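Local coordinates for D-2-hydroxyacid dehydrogensase protein (Ketogulonicigenium vulgare, PDB 4LSW), which probably catalyses the nicotinamide-dependent reduction of 2-oxoacids to D-2-hydroxyacids and the reverse oxidation, at residues Ala57-Ile62 with Arg87-Gln92; Leu201-Ala206 with Asn231-Ser236; Ala245-Gly250 with Arg271-Val276. One frame throughout, in Å; residues are numbered along the deposited sequence.

Contact 1 of 3, residues Ala57-Ile62 with Arg87-Gln92; sequences ASRALI and RERGIQ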
loop_
_atom_site.group_PDB
_atom_site.type_symbol
_atom_site.label_atom_id
_atom_site.label_comp_id
_atom_site.label_asym_id
_atom_site.label_seq_id
_atom_site.Cartn_x
_atom_site.Cartn_y
_atom_site.Cartn_z
ATOM N N ALA A 57 -3.103 15.969 -7.961
ATOM C CA ALA A 57 -3.660 17.095 -8.698
ATOM C C ALA A 57 -3.031 18.361 -8.147
ATOM O O ALA A 57 -3.247 18.706 -6.989
ATOM C CB ALA A 57 -5.170 17.149 -8.540
ATOM N N SER A 58 -2.241 19.047 -8.967
ATOM C CA SER A 58 -1.507 20.218 -8.494
ATOM C C SER A 58 -2.376 21.462 -8.420
ATOM O O SER A 58 -3.455 21.522 -9.023
ATOM C CB SER A 58 -0.316 20.509 -9.408
ATOM O OG SER A 58 -0.771 20.927 -10.687
ATOM N N ARG A 59 -1.894 22.459 -7.683
ATOM C CA ARG A 59 -2.552 23.758 -7.634
ATOM C C ARG A 59 -2.737 24.354 -9.028
ATOM O O ARG A 59 -3.796 24.873 -9.344
ATOM C CB ARG A 59 -1.760 24.725 -6.744
ATOM C CG ARG A 59 -2.326 26.135 -6.744
ATOM C CD ARG A 59 -1.607 27.046 -5.756
ATOM N NE ARG A 59 -1.848 26.665 -4.366
ATOM C CZ ARG A 59 -2.880 27.089 -3.647
ATOM N NH1 ARG A 59 -3.778 27.898 -4.194
ATOM N NH2 ARG A 59 -3.022 26.698 -2.387
ATOM N N ALA A 60 -1.709 24.265 -9.867
ATOM C CA ALA A 60 -1.794 24.855 -11.198
ATOM C C ALA A 60 -2.872 24.157 -12.027
ATOM O O ALA A 60 -3.601 24.800 -12.778
ATOM C CB ALA A 60 -0.449 24.811 -11.898
ATOM N N LEU A 61 -2.975 22.840 -11.884
ATOM C CA LEU A 61 -4.007 22.101 -12.597
ATOM C C LEU A 61 -5.400 22.501 -12.111
ATOM O O LEU A 61 -6.317 22.725 -12.906
ATOM C CB LEU A 61 -3.803 20.602 -12.420
ATOM C CG LEU A 61 -4.915 19.792 -13.068
ATOM C CD1 LEU A 61 -4.919 20.034 -14.575
ATOM C CD2 LEU A 61 -4.783 18.314 -12.743
ATOM N N ILE A 62 -5.551 22.588 -10.796
ATOM C CA ILE A 62 -6.800 23.031 -10.192
ATOM C C ILE A 62 -7.173 24.436 -10.674
ATOM O O ILE A 62 -8.335 24.700 -10.988
ATOM C CB ILE A 62 -6.699 22.957 -8.653
ATOM C CG1 ILE A 62 -6.682 21.491 -8.212
ATOM C CG2 ILE A 62 -7.840 23.709 -7.998
ATOM C CD1 ILE A 62 -6.167 21.260 -6.803
ATOM N N ARG A 87 -9.455 23.098 -0.540
ATOM C CA ARG A 87 -10.244 23.717 0.515
ATOM C C ARG A 87 -10.483 25.205 0.287
ATOM O O ARG A 87 -11.520 25.734 0.688
ATOM C CB ARG A 87 -9.613 23.459 1.879
ATOM C CG ARG A 87 -9.706 22.002 2.299
ATOM C CD ARG A 87 -9.355 21.823 3.761
ATOM N NE ARG A 87 -9.428 20.426 4.180
ATOM C CZ ARG A 87 -8.381 19.613 4.267
ATOM N NH1 ARG A 87 -7.167 20.056 3.965
ATOM N NH2 ARG A 87 -8.546 18.357 4.666
ATOM N N GLU A 88 -9.533 25.876 -0.360
ATOM C CA GLU A 88 -9.718 27.274 -0.746
ATOM C C GLU A 88 -10.910 27.420 -1.679
ATOM O O GLU A 88 -11.602 28.438 -1.659
ATOM C CB GLU A 88 -8.482 27.810 -1.476
ATOM C CG GLU A 88 -7.265 28.089 -0.620
ATOM C CD GLU A 88 -6.020 28.330 -1.458
ATOM O OE1 GLU A 88 -6.136 28.385 -2.702
ATOM O OE2 GLU A 88 -4.924 28.452 -0.872
ATOM N N ARG A 89 -11.140 26.397 -2.500
ATOM C CA ARG A 89 -12.075 26.496 -3.621
ATOM C C ARG A 89 -13.388 25.745 -3.451
ATOM O O ARG A 89 -14.258 25.807 -4.318
ATOM C CB ARG A 89 -11.379 26.027 -4.899
ATOM C CG ARG A 89 -10.217 26.907 -5.269
ATOM C CD ARG A 89 -9.489 26.407 -6.489
ATOM N NE ARG A 89 -8.761 27.499 -7.120
ATOM C CZ ARG A 89 -7.661 28.048 -6.617
ATOM N NH1 ARG A 89 -7.144 27.600 -5.475
ATOM N NH2 ARG A 89 -7.072 29.048 -7.258
ATOM N N GLY A 90 -13.536 25.033 -2.339
ATOM C CA GLY A 90 -14.740 24.260 -2.121
ATOM C C GLY A 90 -14.729 22.968 -2.911
ATOM O O GLY A 90 -15.766 22.352 -3.116
ATOM N N ILE A 91 -13.546 22.549 -3.347
ATOM C CA ILE A 91 -13.426 21.301 -4.091
ATOM C C ILE A 91 -13.404 20.114 -3.126
ATOM O O ILE A 91 -12.657 20.118 -2.144
ATOM C CB ILE A 91 -12.170 21.294 -4.976
ATOM C CG1 ILE A 91 -12.273 22.399 -6.028
ATOM C CG2 ILE A 91 -11.967 19.936 -5.645
ATOM C CD1 ILE A 91 -10.942 22.775 -6.625
ATOM N N GLN A 92 -14.230 19.113 -3.414
ATOM C CA GLN A 92 -14.301 17.903 -2.608
ATOM C C GLN A 92 -13.390 16.817 -3.185
ATOM O O GLN A 92 -13.065 16.841 -4.367
ATOM C CB GLN A 92 -15.748 17.417 -2.531
ATOM C CG GLN A 92 -16.681 18.432 -1.868
ATOM C CD GLN A 92 -18.143 18.051 -1.991
ATOM O OE1 GLN A 92 -18.634 17.186 -1.266
ATOM N NE2 GLN A 92 -18.848 18.693 -2.919
HETATM O O HOH W 1 -4.038 29.106 -6.519
#
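A salt-bridge network of Arg59, Glu88 and Arg89 joins helix 59-63 to the end of helix 83-89, with a small apolar patch of Ile62 and Ile91 beside it. Arg59 grips the carboxylate of Glu88 end-on with two nitrogens, one to each oxygen, and the two side chains cross at about a right angle. NH1 donates to Glu88 OE1 at 2.8 Å, nearly in the guanidinium plane and on the syn side of the carboxylate. The bond from NH2 to Glu88 OE2 is 3.0 Å long and arrives from above the carboxylate plane, the two flat groups being turned 44° against each other. The Arg59 chain starts with CG anti to the backbone N and bends at chi3 (-68°), which sets NE off the line of the extended chain.

Arg89 shares OE1 with Arg59, its NH1 lying 3.1 Å from Glu88 OE1. The two arginines consequently come close, NH1 to NH1 at 3.6 Å, and the carboxylate would be expected to offset much of their repulsion. Water 1 also links them, accepting from Arg59 NH1 and, at 3.1 Å, from Arg89 NH2.

Further in, CG2 of Ile62 meets two partners: Arg89 CD at 3.5 Å, the two side chains crossing obliquely, and CD1 of Ile91, equally near. Both isoleucines also rest on Ile71 of strand 70-74. At the start of the first helix Ser58 is the N-cap, its OG accepting from Leu61 N at 3.2 Å. Neighbouring helices bridged by charges outside and isoleucines inside, over parallel strands 48-52, 70-74 and 92-94, belong to successive beta-alpha-beta units of a flavodoxin-like domain, as in the substrate domain of D-2-hydroxyacid dehydrogenases.

Contact 2 of 3, residues Leu201-Ala206 with Asn231-Ser236; sequences LFVTLA and NISRAS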
loop_
_atom_site.group_PDB
_atom_site.type_symbol
_atom_site.label_atom_id
_atom_site.label_comp_id
_atom_site.label_asym_id
_atom_site.label_seq_id
_atom_site.Cartn_x
_atom_site.Cartn_y
_atom_site.Cartn_z
ATOM N N LEU A 201 8.142 -9.430 12.405
ATOM C CA LEU A 201 7.586 -8.083 12.595
ATOM C C LEU A 201 6.966 -7.589 11.297
ATOM O O LEU A 201 7.654 -7.494 10.270
ATOM C CB LEU A 201 8.680 -7.097 13.023
ATOM C CG LEU A 201 8.251 -5.644 13.232
ATOM C CD1 LEU A 201 7.262 -5.532 14.380
ATOM C CD2 LEU A 201 9.467 -4.754 13.484
ATOM N N PHE A 202 5.675 -7.300 11.337
ATOM C CA PHE A 202 4.971 -6.788 10.168
ATOM C C PHE A 202 4.892 -5.279 10.248
ATOM O O PHE A 202 4.466 -4.735 11.269
ATOM C CB PHE A 202 3.546 -7.358 10.118
ATOM C CG PHE A 202 3.493 -8.821 9.794
ATOM C CD1 PHE A 202 3.684 -9.780 10.788
ATOM C CD2 PHE A 202 3.269 -9.241 8.493
ATOM C CE1 PHE A 202 3.640 -11.134 10.493
ATOM C CE2 PHE A 202 3.222 -10.598 8.197
ATOM C CZ PHE A 202 3.407 -11.538 9.195
ATOM N N VAL A 203 5.280 -4.603 9.174
ATOM C CA VAL A 203 5.172 -3.152 9.121
ATOM C C VAL A 203 3.934 -2.787 8.316
ATOM O O VAL A 203 3.882 -2.984 7.092
ATOM C CB VAL A 203 6.414 -2.518 8.504
ATOM C CG1 VAL A 203 6.300 -1.000 8.548
ATOM C CG2 VAL A 203 7.644 -2.980 9.255
ATOM N N THR A 204 2.926 -2.305 9.037
ATOM C CA THR A 204 1.612 -2.013 8.482
ATOM C C THR A 204 1.193 -0.630 8.962
ATOM O O THR A 204 0.106 -0.438 9.495
ATOM C CB THR A 204 0.582 -3.092 8.900
ATOM O OG1 THR A 204 0.687 -3.345 10.305
ATOM C CG2 THR A 204 0.865 -4.390 8.172
ATOM N N LEU A 205 2.096 0.326 8.773
ATOM C CA LEU A 205 1.867 1.725 9.122
ATOM C C LEU A 205 1.257 2.455 7.935
ATOM O O LEU A 205 1.886 2.567 6.883
ATOM C CB LEU A 205 3.189 2.397 9.480
ATOM C CG LEU A 205 3.866 1.982 10.778
ATOM C CD1 LEU A 205 5.317 2.464 10.803
ATOM C CD2 LEU A 205 3.093 2.528 11.975
ATOM N N ALA A 206 0.042 2.963 8.115
ATOM C CA ALA A 206 -0.705 3.579 7.023
ATOM C C ALA A 206 -0.197 4.980 6.692
ATOM O O ALA A 206 -0.256 5.413 5.537
ATOM C CB ALA A 206 -2.195 3.603 7.344
ATOM N N ASN A 231 7.491 -6.108 5.154
ATOM C CA ASN A 231 6.934 -4.806 4.855
ATOM C C ASN A 231 5.950 -4.801 3.701
ATOM O O ASN A 231 6.313 -5.151 2.567
ATOM C CB ASN A 231 8.013 -3.759 4.591
ATOM C CG ASN A 231 7.431 -2.385 4.512
ATOM O OD1 ASN A 231 6.332 -2.136 5.017
ATOM N ND2 ASN A 231 8.139 -1.476 3.850
ATOM N N ILE A 232 4.711 -4.403 4.002
ATOM C CA ILE A 232 3.657 -4.258 2.981
ATOM C C ILE A 232 3.029 -2.857 2.998
ATOM O O ILE A 232 1.979 -2.628 2.388
ATOM C CB ILE A 232 2.554 -5.334 3.140
ATOM C CG1 ILE A 232 2.030 -5.351 4.583
ATOM C CG2 ILE A 232 3.081 -6.703 2.731
ATOM C CD1 ILE A 232 0.956 -6.398 4.845
ATOM N N SER A 233 3.686 -1.918 3.684
ATOM C CA SER A 233 3.237 -0.524 3.768
ATOM C C SER A 233 4.353 0.387 3.271
ATOM O O SER A 233 5.365 -0.106 2.830
ATOM C CB SER A 233 2.873 -0.167 5.210
ATOM O OG SER A 233 4.015 -0.245 6.048
ATOM N N ARG A 234 4.197 1.701 3.372
ATOM C CA ARG A 234 5.089 2.610 2.635
ATOM C C ARG A 234 6.591 2.437 2.896
ATOM O O ARG A 234 7.013 2.062 3.996
ATOM C CB ARG A 234 4.673 4.061 2.858
ATOM C CG ARG A 234 4.708 4.492 4.306
ATOM C CD ARG A 234 4.183 5.908 4.462
ATOM N NE ARG A 234 2.787 6.029 4.047
ATOM C CZ ARG A 234 2.050 7.126 4.204
ATOM N NH1 ARG A 234 2.576 8.201 4.773
ATOM N NH2 ARG A 234 0.785 7.150 3.802
ATOM N N ALA A 235 7.393 2.721 1.875
ATOM C CA ALA A 235 8.837 2.549 1.965
ATOM C C ALA A 235 9.477 3.533 2.940
ATOM O O ALA A 235 10.471 3.200 3.584
ATOM C CB ALA A 235 9.476 2.679 0.586
ATOM N N SER A 236 8.901 4.730 3.052
ATOM C CA SER A 236 9.502 5.816 3.839
ATOM C C SER A 236 9.640 5.508 5.331
ATOM O O SER A 236 10.406 6.162 6.046
ATOM C CB SER A 236 8.723 7.123 3.652
ATOM O OG SER A 236 7.373 6.992 4.066
HETATM O O HOH W 2 1.720 2.987 4.476
#
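Val203 and Asn231 pair as the last residues of two parallel strands, their CA atoms 4.9 Å apart, and the chains then run on into loops with directions that differ by 26°. The carbonyl oxygen of Val203 receives two weak hydrogen bonds, one from the backbone N of Ile232 at 3.5 Å and one from Ser233 OG at 2.9 Å. That same hydroxyl accepts a weak bond from Leu205 N, at 3.4 Å and well short of straight. With chi1 of Ser233 at 64°, OG lies between the backbone N and the carbonyl carbon, where it reaches both Val203 O and Leu205 N. One side chain thus carries on the pairing where the regular strand pattern stops.

Thr204 and Ile232 lie side by side and point the same way, with CG2 of the threonine 3.9 Å from CD1 of the isoleucine. The polar branch of Thr204 has its own partners: OG1 bonds to the carbonyl of Gly152, with that of Leu151 as a second acceptor for its single proton. Ile232 in turn packs on Val104 and Met111 of helix 101-116.

Farther along, the guanidinium of Arg234 presents a face to the backbone of Ala206. The carbonyl O of Ala206 stands over that face, 2.7 Å from NH2, at an angle too poor for a hydrogen bond. Water 2 accepts from Arg234 N at 3.0 Å and sits close to Leu205 O, at a distance too short to be relied on. Loops that fan out from the C-terminal ends of adjacent parallel strands, here beside a probable GxGxxG turn, are characteristic of the nucleotide-binding edge of a Rossmann fold.

Contact 3 of 3, residues Ala245-Gly250 with Arg271-Val276; sequences AALADG and RDLPNV
The side-chain nitrogen ND2 of Asn275 is hydrogen-bonded to the carbonyl oxygen of Gly253 and lies against Leu247, coming within 3.3 Å of its CD2. The site is at one end of the parallel Rossmann sheet, where helix 240-249 meets the chain that leads from helix 269-272 into the outermost strand, 276-278. Asn275 CG stands between the backbone N and the carbonyl carbon (chi1 48°), directed at the helix. An alanine here would probably leave the Gly253 carbonyl without this donor and open a gap beside the Leu247 methyl that now rests on the amide.

Leu247 carries the apolar side of the contact, and its branches divide the work. While CD2 faces the asparagine, CD1 touches CG2 of Val276 at 3.8 Å, the two side chains crossing at about a right angle. Its CB is met by CD1 of Leu273 at 4.0 Å, again with the side chains roughly perpendicular. Leu247 also touches Leu252, in the loop after its helix, and Ala255 of strand 254-257, so its neighbours include the chain that follows its own helix as well as the segment across the contact.

No hydrogen bond passes directly between the segments; they meet through methyl groups and the Asn275 amide. Leu273 completes the contact with its second methyl, CD2, which lies 4.1 Å from the CB of Ala248 and 3.8 Å from its backbone N.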
loop_
_atom_site.group_PDB
_atom_site.type_symbol
_atom_site.label_atom_id
_atom_site.label_comp_id
_atom_site.label_asym_id
_atom_site.label_seq_id
_atom_site.Cartn_x
_atom_site.Cartn_y
_atom_site.Cartn_z
ATOM N N ALA A 245 22.391 -2.925 5.555
ATOM C CA ALA A 245 23.572 -3.219 6.353
ATOM C C ALA A 245 23.315 -4.325 7.376
ATOM O O ALA A 245 24.159 -5.191 7.595
ATOM C CB ALA A 245 24.067 -1.964 7.048
ATOM N N ALA A 246 22.141 -4.291 7.998
ATOM C CA ALA A 246 21.811 -5.294 9.006
ATOM C C ALA A 246 21.622 -6.683 8.390
ATOM O O ALA A 246 22.043 -7.681 8.972
ATOM C CB ALA A 246 20.588 -4.883 9.787
ATOM N N LEU A 247 20.994 -6.744 7.222
ATOM C CA LEU A 247 20.845 -8.022 6.526
ATOM C C LEU A 247 22.195 -8.576 6.089
ATOM O O LEU A 247 22.446 -9.776 6.205
ATOM C CB LEU A 247 19.904 -7.888 5.327
ATOM C CG LEU A 247 18.435 -7.701 5.701
ATOM C CD1 LEU A 247 17.636 -7.098 4.565
ATOM C CD2 LEU A 247 17.833 -9.037 6.113
ATOM N N ALA A 248 23.064 -7.692 5.602
ATOM C CA ALA A 248 24.404 -8.093 5.188
ATOM C C ALA A 248 25.230 -8.629 6.358
ATOM O O ALA A 248 25.971 -9.602 6.199
ATOM C CB ALA A 248 25.125 -6.914 4.517
ATOM N N ASP A 249 25.086 -7.994 7.522
ATOM C CA ASP A 249 25.866 -8.303 8.726
ATOM C C ASP A 249 25.359 -9.508 9.503
ATOM O O ASP A 249 26.058 -10.039 10.367
ATOM C CB ASP A 249 25.820 -7.131 9.713
ATOM C CG ASP A 249 26.677 -5.964 9.296
ATOM O OD1 ASP A 249 27.468 -6.094 8.335
ATOM O OD2 ASP A 249 26.554 -4.915 9.963
ATOM N N GLY A 250 24.121 -9.907 9.236
ATOM C CA GLY A 250 23.488 -10.939 10.035
ATOM C C GLY A 250 22.822 -10.412 11.298
ATOM O O GLY A 250 22.340 -11.191 12.113
ATOM N N ARG A 271 18.980 -7.405 -4.181
ATOM C CA ARG A 271 19.066 -8.575 -5.043
ATOM C C ARG A 271 20.249 -9.465 -4.644
ATOM O O ARG A 271 20.223 -10.679 -4.857
ATOM C CB ARG A 271 19.197 -8.119 -6.504
ATOM C CG ARG A 271 18.877 -9.160 -7.557
ATOM C CD ARG A 271 18.977 -8.564 -8.965
ATOM N NE ARG A 271 17.725 -7.966 -9.428
ATOM C CZ ARG A 271 17.511 -6.660 -9.561
ATOM N NH1 ARG A 271 18.471 -5.788 -9.276
ATOM N NH2 ARG A 271 16.338 -6.220 -9.992
ATOM N N ASP A 272 21.273 -8.851 -4.050
ATOM C CA ASP A 272 22.504 -9.552 -3.674
ATOM C C ASP A 272 22.409 -10.317 -2.352
ATOM O O ASP A 272 23.218 -11.203 -2.077
ATOM C CB ASP A 272 23.671 -8.558 -3.588
ATOM C CG ASP A 272 23.892 -7.795 -4.882
ATOM O OD1 ASP A 272 23.638 -8.368 -5.960
ATOM O OD2 ASP A 272 24.314 -6.622 -4.812
ATOM N N LEU A 273 21.428 -9.965 -1.530
ATOM C CA LEU A 273 21.279 -10.586 -0.218
ATOM C C LEU A 273 20.595 -11.952 -0.328
ATOM O O LEU A 273 19.693 -12.127 -1.142
ATOM C CB LEU A 273 20.509 -9.647 0.714
ATOM C CG LEU A 273 21.188 -8.294 0.954
ATOM C CD1 LEU A 273 20.185 -7.229 1.390
ATOM C CD2 LEU A 273 22.298 -8.445 1.983
ATOM N N PRO A 274 21.045 -12.930 0.474
ATOM C CA PRO A 274 20.520 -14.300 0.416
ATOM C C PRO A 274 19.275 -14.515 1.275
ATOM O O PRO A 274 18.706 -15.613 1.261
ATOM C CB PRO A 274 21.671 -15.126 0.988
ATOM C CG PRO A 274 22.320 -14.211 1.973
ATOM C CD PRO A 274 22.184 -12.816 1.407
ATOM N N ASN A 275 18.860 -13.479 1.998
ATOM C CA ASN A 275 17.781 -13.596 2.978
ATOM C C ASN A 275 16.668 -12.579 2.752
ATOM O O ASN A 275 16.076 -12.061 3.708
ATOM C CB ASN A 275 18.356 -13.402 4.377
ATOM C CG ASN A 275 19.249 -12.176 4.464
ATOM O OD1 ASN A 275 19.592 -11.575 3.444
ATOM N ND2 ASN A 275 19.629 -11.801 5.677
ATOM N N VAL A 276 16.376 -12.295 1.489
ATOM C CA VAL A 276 15.369 -11.302 1.145
ATOM C C VAL A 276 14.383 -11.850 0.119
ATOM O O VAL A 276 14.780 -12.314 -0.955
ATOM C CB VAL A 276 16.004 -10.017 0.573
ATOM C CG1 VAL A 276 14.924 -9.067 0.116
ATOM C CG2 VAL A 276 16.867 -9.337 1.605
#

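The three contacts illustrate how chemistry follows location. Contact 2, partly buried, lies nearest the middle of the chain, about 8 Å from its centre, and largely joins backbone to backbone and to a hydroxyl at the ends of neighbouring strands. Contact 3 belongs to the same nucleotide-binding domain but is a surface contact at the far side of its sheet, with methyl groups and one amide in place of strand pairing. The loop 231-236 of contact 2 leads toward helix 240-249, which supplies one side of contact 3. Contact 1, also partly buried, stands in the other sheet's domain, its centre about 44 Å from that of contact 3, and combines a charged outer layer with a buried apolar one.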